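Local coordinates for inulin fructotransferase (Bacillus sp. snu-7, PDB 2INU), which catalyses the depolymerisation of inulin as a lyase, releasing a cyclic difructose dianhydride (DFA III) from the end of the fructan chain, at the interface of chains A and B. Coordinates in Å, arbitrary orientation; residue numbers count along the deposited sequence, not the author numbering. Chains: chain A/B, Inulin fructotransferase.

Contact 1: the interface of chains A and B. Residues chain A 245, 268-269, 290, 292; chain B 269, 293.
Strands 243-245, 266-268 and 290-292 of chain A, with the turn residue A:Ser269, meet two turn residues of chain B, B:Ser269 and B:Ala293, each of which directly follows a strand. A:Ser269 and B:Ser269, the same residue in two copies, face each other hydroxyl to hydroxyl, with OG to OG at 3.0 Å; either may donate. Both side chains have OG beside the backbone N (chi1 -57° in chain A, -54° in chain B), which sends the two hydroxyls out of their turns toward one another. Next to this polar pair the A:Thr268 methyl fits between the two chain B turns. That methyl, CG2, swung away from the backbone N by the chi1 of -47° that sets OG1 beside it, reaches B:Ala293 CB at 3.8 Å and B:Ser269 CB at 4.0 Å. The A:Thr292 methyl, CG2, approaches the same B:Ala293 CB at 3.9 Å, so the alanine methyl is shared by two threonines of neighbouring strands. A:Leu290 brings CD2 to the B:Ala293 backbone, 3.9 Å from the carbonyl carbon C. All three turn residues have positive phi, a left-handed helical backbone. This small, mostly apolar patch probably helps keep the coils of adjacent subunits in register, with the serine pair as its hydrogen bond.

Contact 2: the interface of chains A and B. Residues chain A 52, 131-133; chain B 102-105.
The indole of B:Trp103 receives the pyrrolidine ring of A:Pro133 on one face, and a water sits in plane at its edge. A:Pro133 CD lies over the five-membered ring, 3.7 Å from its centroid in a CH-pi contact, while CG stands 3.0 Å above the plane nearer the rim, by CE3. At the edge, B:Trp103 NE1 binds a water at 2.9 Å, and the same water meets the carboxylate OD2 of A:Asp132. The backbone carbonyl of A:Asp132 is gripped twice by one residue: B:Gln104 N donates to its O at 3.1 Å, and the side-chain amide NE2 donates to that O at 3.2 Å. The backbone N-H is tilted 19° from the carbonyl plane, whereas NE2 comes from well above it; with CG beside the backbone N (chi1 -57°) and the chain extended beyond it, the amide lies alongside its own N-H and reaches the same oxygen. A second water joins A:Asp132 N, at 2.7 Å, to B:Gly102 O. Farther along, A:Pro52 CB packs on B:Trp103 O at 3.3 Å. A leucine in place of B:Trp103 would probably leave the A:Pro133 ring without its flat platform and the edge water without its indole donor. The patch probably joins a loop of one subunit to a loop of the next in the deposited trimer, near the N-terminal part.

Contact 3: the interface of chains A and B. Residues chain A 136-137, 139, 172, 174; chain B 87, 89, 201.
B:His87 meets A:Ser172, a turn residue on the right-handed parallel beta-helix typical of this enzyme family, through hydrogen bonds at its ring nitrogen NE2. NE2 donates to the backbone carbonyl, A:Ser172 O, at 2.8 Å; the acceptor lies in the imidazole plane and the donor in the carbonyl plane, with 145° at H. The hydroxyl, A:Ser172 OG, stands 3.1 Å from the same NE2, direction undecided; with the N-H given to O, this can be no more than a shared, weaker interaction. A chi1 of 62° turns the ring so that NE2 points at the A:Ser172 turn. A:Ser136 OG donates to the backbone carbonyl B:Phe89 O at 2.6 Å, approaching from above the carbonyl plane. A phenylalanine in place of B:His87 would probably leave A:Ser172 O without its donor across the interface and let the serine hydroxyl turn.

Apolar packing flanks these bonds. A:Val139 presents CG2 to the imidazole edge, in plane, 3.6 Å from B:His87 CE1. A:Gly137 CA and A:His174 CB border CE1, the latter at 4.1 Å. On the serine's other side, A:Ser172 CB lies 4.0 Å from B:Phe89 CB, and the bent selenomethionine B:Met201 brings its terminal methyl CE to 3.9 Å from A:Ser172 CB.

Contact 4: the interface of chains A and B. Residues chain A 174, 196, 198, 219; chain B 199-201, 222, 224.
A:Arg196 and B:Asp199 form a salt bridge, NH1 to the carboxylate OD1 at 3.0 Å, in a charged patch probably joining two beta-helix subunits. Their planes are 53° apart and the N-H points elsewhere, so the pairing is electrostatic, without the flat two-pronged fit of a paired guanidinium and carboxylate. The other carboxylate oxygen, OD2, accepts from A:Asn198 ND2 at 3.2 Å, the amide arriving from above the carboxylate plane. The A:His174 ring stands nearly perpendicular to the carboxylate, at 78°, with CE1 3.9 Å from B:Asp199 CG. The arginine is extended at chi1 (-169°) and chi2 but bent at chi3, which swings its guanidinium along the imidazole edge of B:His224, CZ lying 3.7 Å from CD2. One face of that imidazole takes A:Ile219 CD1, 3.7 Å from the ring centroid, in a CH-pi contact.

Within chain A, the A:His174 ring lies beneath the arginine, with A:Arg196 NH1 3.6 Å above its centre, and probably helps to fix the guanidinium. B:Asp199 occupies a turn with positive phi just before B:Asn200 and strand 201-203, from which its carboxylate reaches toward chain A. At the guanidinium edge, a water in plane lies 3.3 Å from A:Arg196 NH1 and 3.2 Å from the backbone carbonyl B:Asp199 O.

Contact 1: the interface of chains A and B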
# COMPACT_ATOMS: atom_id res chain seq x y z
N THR A 245 -2.80 -6.21 4.81
CA THR A 245 -3.42 -5.91 3.54
C THR A 245 -2.44 -5.83 2.37
O THR A 245 -1.27 -5.47 2.54
CB THR A 245 -4.15 -4.57 3.57
OG1 THR A 245 -3.22 -3.52 3.86
CG2 THR A 245 -5.23 -4.58 4.64
N THR A 268 -7.32 -8.20 4.90
CA THR A 268 -8.03 -7.84 3.68
C THR A 268 -7.16 -7.60 2.45
O THR A 268 -6.01 -7.17 2.57
CB THR A 268 -8.83 -6.55 3.93
OG1 THR A 268 -9.53 -6.66 5.18
CG2 THR A 268 -9.79 -6.29 2.79
N SER A 269 -7.73 -7.86 1.28
CA SER A 269 -7.05 -7.61 0.01
C SER A 269 -5.67 -8.27 -0.07
O SER A 269 -4.67 -7.62 -0.35
CB SER A 269 -6.89 -6.10 -0.19
OG SER A 269 -8.15 -5.46 -0.16
N LEU A 290 -11.80 -9.49 11.04
CA LEU A 290 -12.33 -9.43 9.69
C LEU A 290 -11.35 -10.02 8.68
O LEU A 290 -10.22 -9.55 8.54
CB LEU A 290 -12.62 -7.97 9.34
CG LEU A 290 -13.03 -7.62 7.91
CD1 LEU A 290 -14.31 -8.34 7.53
CD2 LEU A 290 -13.22 -6.11 7.81
N THR A 292 -11.51 -10.69 4.88
CA THR A 292 -12.31 -10.46 3.70
C THR A 292 -11.53 -9.98 2.49
O THR A 292 -10.44 -9.42 2.63
CB THR A 292 -13.40 -9.43 4.05
OG1 THR A 292 -14.38 -9.37 3.01
CG2 THR A 292 -12.78 -8.05 4.25
N SER B 269 -10.59 -1.41 3.14
CA SER B 269 -9.46 -2.08 3.79
C SER B 269 -8.75 -1.20 4.82
O SER B 269 -7.52 -1.08 4.80
CB SER B 269 -8.46 -2.51 2.71
OG SER B 269 -9.08 -3.30 1.73
N ALA B 293 -15.20 -3.31 3.50
CA ALA B 293 -14.06 -4.06 4.02
C ALA B 293 -13.24 -3.30 5.08
O ALA B 293 -12.01 -3.42 5.13
CB ALA B 293 -13.14 -4.46 2.87

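Contact 2: the interface of chains A and B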
# COMPACT_ATOMS: atom_id res chain seq x y z
N PRO A 52 19.51 13.28 27.19
CA PRO A 52 18.21 12.71 26.83
C PRO A 52 17.39 13.69 25.99
O PRO A 52 16.47 13.31 25.28
CB PRO A 52 17.58 12.46 28.19
CG PRO A 52 18.73 11.94 28.96
CD PRO A 52 19.89 12.85 28.55
N GLY A 131 15.44 0.32 30.87
CA GLY A 131 15.09 1.63 31.36
C GLY A 131 13.91 2.19 30.60
O GLY A 131 13.29 1.57 29.73
N ASP A 132 13.56 3.41 30.97
CA ASP A 132 12.46 4.04 30.33
C ASP A 132 12.98 5.09 29.38
O ASP A 132 14.08 5.60 29.57
CB ASP A 132 11.51 4.58 31.38
CG ASP A 132 10.79 3.46 32.08
OD1 ASP A 132 10.55 2.44 31.40
OD2 ASP A 132 10.45 3.58 33.27
N PRO A 133 12.26 5.31 28.30
CA PRO A 133 11.42 5.53 27.12
C PRO A 133 11.55 4.27 26.32
O PRO A 133 12.63 3.68 26.24
CB PRO A 133 12.12 6.67 26.45
CG PRO A 133 12.31 7.56 27.61
CD PRO A 133 12.60 6.67 28.79
N GLY B 102 14.82 9.92 34.86
CA GLY B 102 15.63 8.84 34.34
C GLY B 102 15.28 8.44 32.92
O GLY B 102 15.75 7.41 32.43
N TRP B 103 14.43 9.22 32.26
CA TRP B 103 14.04 8.93 30.88
C TRP B 103 15.24 9.21 29.94
O TRP B 103 15.88 10.25 30.02
CB TRP B 103 12.82 9.79 30.48
CG TRP B 103 11.47 9.15 30.76
CD1 TRP B 103 11.10 8.44 31.88
CD2 TRP B 103 10.30 9.19 29.92
NE1 TRP B 103 9.78 8.04 31.78
CE2 TRP B 103 9.27 8.49 30.59
CE3 TRP B 103 10.03 9.75 28.66
CZ2 TRP B 103 7.99 8.33 30.04
CZ3 TRP B 103 8.75 9.60 28.12
CH2 TRP B 103 7.75 8.90 28.82
N GLN B 104 15.53 8.25 29.07
CA GLN B 104 16.65 8.34 28.13
C GLN B 104 16.38 9.19 26.89
O GLN B 104 17.29 9.51 26.13
CB GLN B 104 17.10 6.92 27.75
CG GLN B 104 17.48 6.09 28.98
CD GLN B 104 17.67 4.61 28.69
OE1 GLN B 104 18.68 4.20 28.12
NE2 GLN B 104 16.68 3.81 29.09
N ASN B 105 15.12 9.55 26.70
CA ASN B 105 14.70 10.38 25.58
C ASN B 105 13.54 11.26 26.04
O ASN B 105 12.63 10.78 26.73
CB ASN B 105 14.22 9.50 24.41
CG ASN B 105 15.34 8.69 23.80
OD1 ASN B 105 16.12 9.19 22.98
ND2 ASN B 105 15.44 7.42 24.19
O HOH W 1 15.27 4.74 32.58
O HOH W 2 8.55 6.07 33.46

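Contact 3: the interface of chains A and B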
# COMPACT_ATOMS: atom_id res chain seq x y z
N SER A 136 11.93 4.09 20.11
CA SER A 136 11.03 4.63 19.13
C SER A 136 11.72 5.11 17.86
O SER A 136 12.89 5.46 17.86
CB SER A 136 10.23 5.77 19.76
OG SER A 136 9.19 6.21 18.90
N GLY A 137 10.94 5.13 16.79
CA GLY A 137 11.40 5.58 15.49
C GLY A 137 12.53 4.87 14.78
O GLY A 137 13.14 5.43 13.88
N VAL A 139 14.34 2.66 12.12
CA VAL A 139 14.07 2.33 10.73
C VAL A 139 15.15 1.44 10.10
O VAL A 139 16.33 1.78 10.13
CB VAL A 139 13.93 3.63 9.91
CG1 VAL A 139 13.60 3.30 8.46
CG2 VAL A 139 12.87 4.52 10.53
N SER A 172 6.52 2.95 16.94
CA SER A 172 6.66 3.53 15.62
C SER A 172 7.85 3.01 14.81
O SER A 172 8.50 3.77 14.10
CB SER A 172 6.75 5.05 15.72
OG SER A 172 6.36 5.65 14.50
N HIS A 174 9.78 1.14 11.77
CA HIS A 174 9.51 1.08 10.34
C HIS A 174 10.51 0.14 9.67
O HIS A 174 11.73 0.34 9.76
CB HIS A 174 9.62 2.48 9.75
CG HIS A 174 9.15 2.59 8.34
ND1 HIS A 174 8.27 1.71 7.76
CD2 HIS A 174 9.40 3.54 7.39
CE1 HIS A 174 8.00 2.09 6.53
NE2 HIS A 174 8.67 3.19 6.28
N HIS B 87 11.32 9.43 10.28
CA HIS B 87 10.10 10.08 10.75
C HIS B 87 10.22 10.44 12.24
O HIS B 87 9.48 11.28 12.75
CB HIS B 87 8.90 9.15 10.55
CG HIS B 87 8.99 7.87 11.31
ND1 HIS B 87 9.99 6.94 11.10
CD2 HIS B 87 8.20 7.35 12.29
CE1 HIS B 87 9.82 5.91 11.91
NE2 HIS B 87 8.75 6.14 12.64
N PHE B 89 9.18 9.53 15.12
CA PHE B 89 8.07 9.81 16.02
C PHE B 89 8.40 9.45 17.46
O PHE B 89 9.20 8.55 17.75
CB PHE B 89 6.79 9.07 15.60
CG PHE B 89 5.62 9.36 16.50
CD1 PHE B 89 5.35 8.55 17.60
CD2 PHE B 89 4.83 10.49 16.29
CE1 PHE B 89 4.32 8.85 18.48
CE2 PHE B 89 3.79 10.81 17.18
CZ PHE B 89 3.54 9.98 18.26
N MSE B 201 3.40 8.75 9.54
CA MSE B 201 3.01 8.64 10.95
C MSE B 201 2.60 10.03 11.41
O MSE B 201 3.45 10.88 11.69
CB MSE B 201 4.18 8.14 11.80
CG MSE B 201 3.97 8.22 13.29
SE MSE B 201 2.51 7.15 13.91
CE MSE B 201 3.35 5.42 13.79

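Contact 4: the interface of chains A and B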
# COMPACT_ATOMS: atom_id res chain seq x y z
N HIS A 174 9.78 1.14 11.77
CA HIS A 174 9.51 1.08 10.34
C HIS A 174 10.51 0.14 9.67
O HIS A 174 11.73 0.34 9.76
CB HIS A 174 9.62 2.48 9.75
CG HIS A 174 9.15 2.59 8.34
ND1 HIS A 174 8.27 1.71 7.76
CD2 HIS A 174 9.40 3.54 7.39
CE1 HIS A 174 8.00 2.09 6.53
NE2 HIS A 174 8.67 3.19 6.28
N ARG A 196 5.27 -0.81 11.45
CA ARG A 196 4.96 -0.90 10.05
C ARG A 196 5.99 -1.71 9.32
O ARG A 196 7.19 -1.42 9.36
CB ARG A 196 4.84 0.46 9.42
CG ARG A 196 4.25 0.39 8.04
CD ARG A 196 4.37 1.72 7.42
NE ARG A 196 3.79 2.72 8.30
CZ ARG A 196 4.30 3.93 8.47
NH1 ARG A 196 5.42 4.29 7.83
NH2 ARG A 196 3.71 4.80 9.28
N ASN A 198 6.30 -3.01 5.54
CA ASN A 198 5.74 -2.82 4.20
C ASN A 198 6.79 -2.78 3.09
O ASN A 198 7.92 -2.34 3.32
CB ASN A 198 4.95 -1.51 4.15
CG ASN A 198 5.86 -0.29 4.19
OD1 ASN A 198 6.60 -0.09 5.16
ND2 ASN A 198 5.81 0.52 3.13
N ILE A 219 0.75 -2.38 11.03
CA ILE A 219 0.38 -2.52 9.62
C ILE A 219 1.41 -3.35 8.89
O ILE A 219 2.61 -3.06 8.94
CB ILE A 219 0.30 -1.15 8.90
CG1 ILE A 219 -0.70 -0.23 9.60
CG2 ILE A 219 -0.10 -1.37 7.45
CD1 ILE A 219 -0.76 1.15 8.99
N ASP B 199 2.38 5.96 3.73
CA ASP B 199 3.48 5.54 4.59
C ASP B 199 3.94 6.63 5.58
O ASP B 199 5.13 6.83 5.78
CB ASP B 199 4.67 5.12 3.71
CG ASP B 199 5.37 3.89 4.24
OD1 ASP B 199 4.81 3.19 5.12
OD2 ASP B 199 6.49 3.60 3.77
N ASN B 200 2.98 7.33 6.20
CA ASN B 200 3.31 8.38 7.17
C ASN B 200 2.80 8.08 8.57
O ASN B 200 1.89 7.27 8.75
CB ASN B 200 2.75 9.75 6.75
CG ASN B 200 3.12 10.13 5.33
OD1 ASN B 200 4.27 10.77 5.18
ND2 ASN B 200 2.37 9.86 4.39
N MSE B 201 3.40 8.75 9.54
CA MSE B 201 3.01 8.64 10.95
C MSE B 201 2.60 10.03 11.41
O MSE B 201 3.45 10.88 11.69
CB MSE B 201 4.18 8.14 11.80
CG MSE B 201 3.97 8.22 13.29
SE MSE B 201 2.51 7.15 13.91
CE MSE B 201 3.35 5.42 13.79
N GLY B 222 -1.68 3.35 3.62
CA GLY B 222 -0.56 2.95 4.46
C GLY B 222 -0.16 3.91 5.57
O GLY B 222 0.96 3.82 6.09
N HIS B 224 -0.62 5.96 9.43
CA HIS B 224 -0.93 5.77 10.87
C HIS B 224 -1.40 7.14 11.37
O HIS B 224 -0.58 8.06 11.45
CB HIS B 224 0.35 5.41 11.65
CG HIS B 224 0.71 3.97 11.65
ND1 HIS B 224 0.02 3.01 12.37
CD2 HIS B 224 1.76 3.30 11.09
CE1 HIS B 224 0.63 1.84 12.26
NE2 HIS B 224 1.68 2.00 11.49
O HOH W 3 6.59 7.25 8.58

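The four contacts run along the length of two neighbouring beta-helices, from contact 2 near the N-terminal part to contact 1, about 38 Å away, all distances here being between the centres of the C-alpha atoms of each contact. Contacts 3 and 4 lie between, about 9 Å apart; contact 2 is about 17 Å from contact 3, and contact 4 about 16 Å from contact 1. Sharing A:His174 and B:Met201 makes contacts 3 and 4 one continuous stretch of the seam. The assembly holds three copies, so similar seams would probably join them into a trimer with the beta-helices side by side.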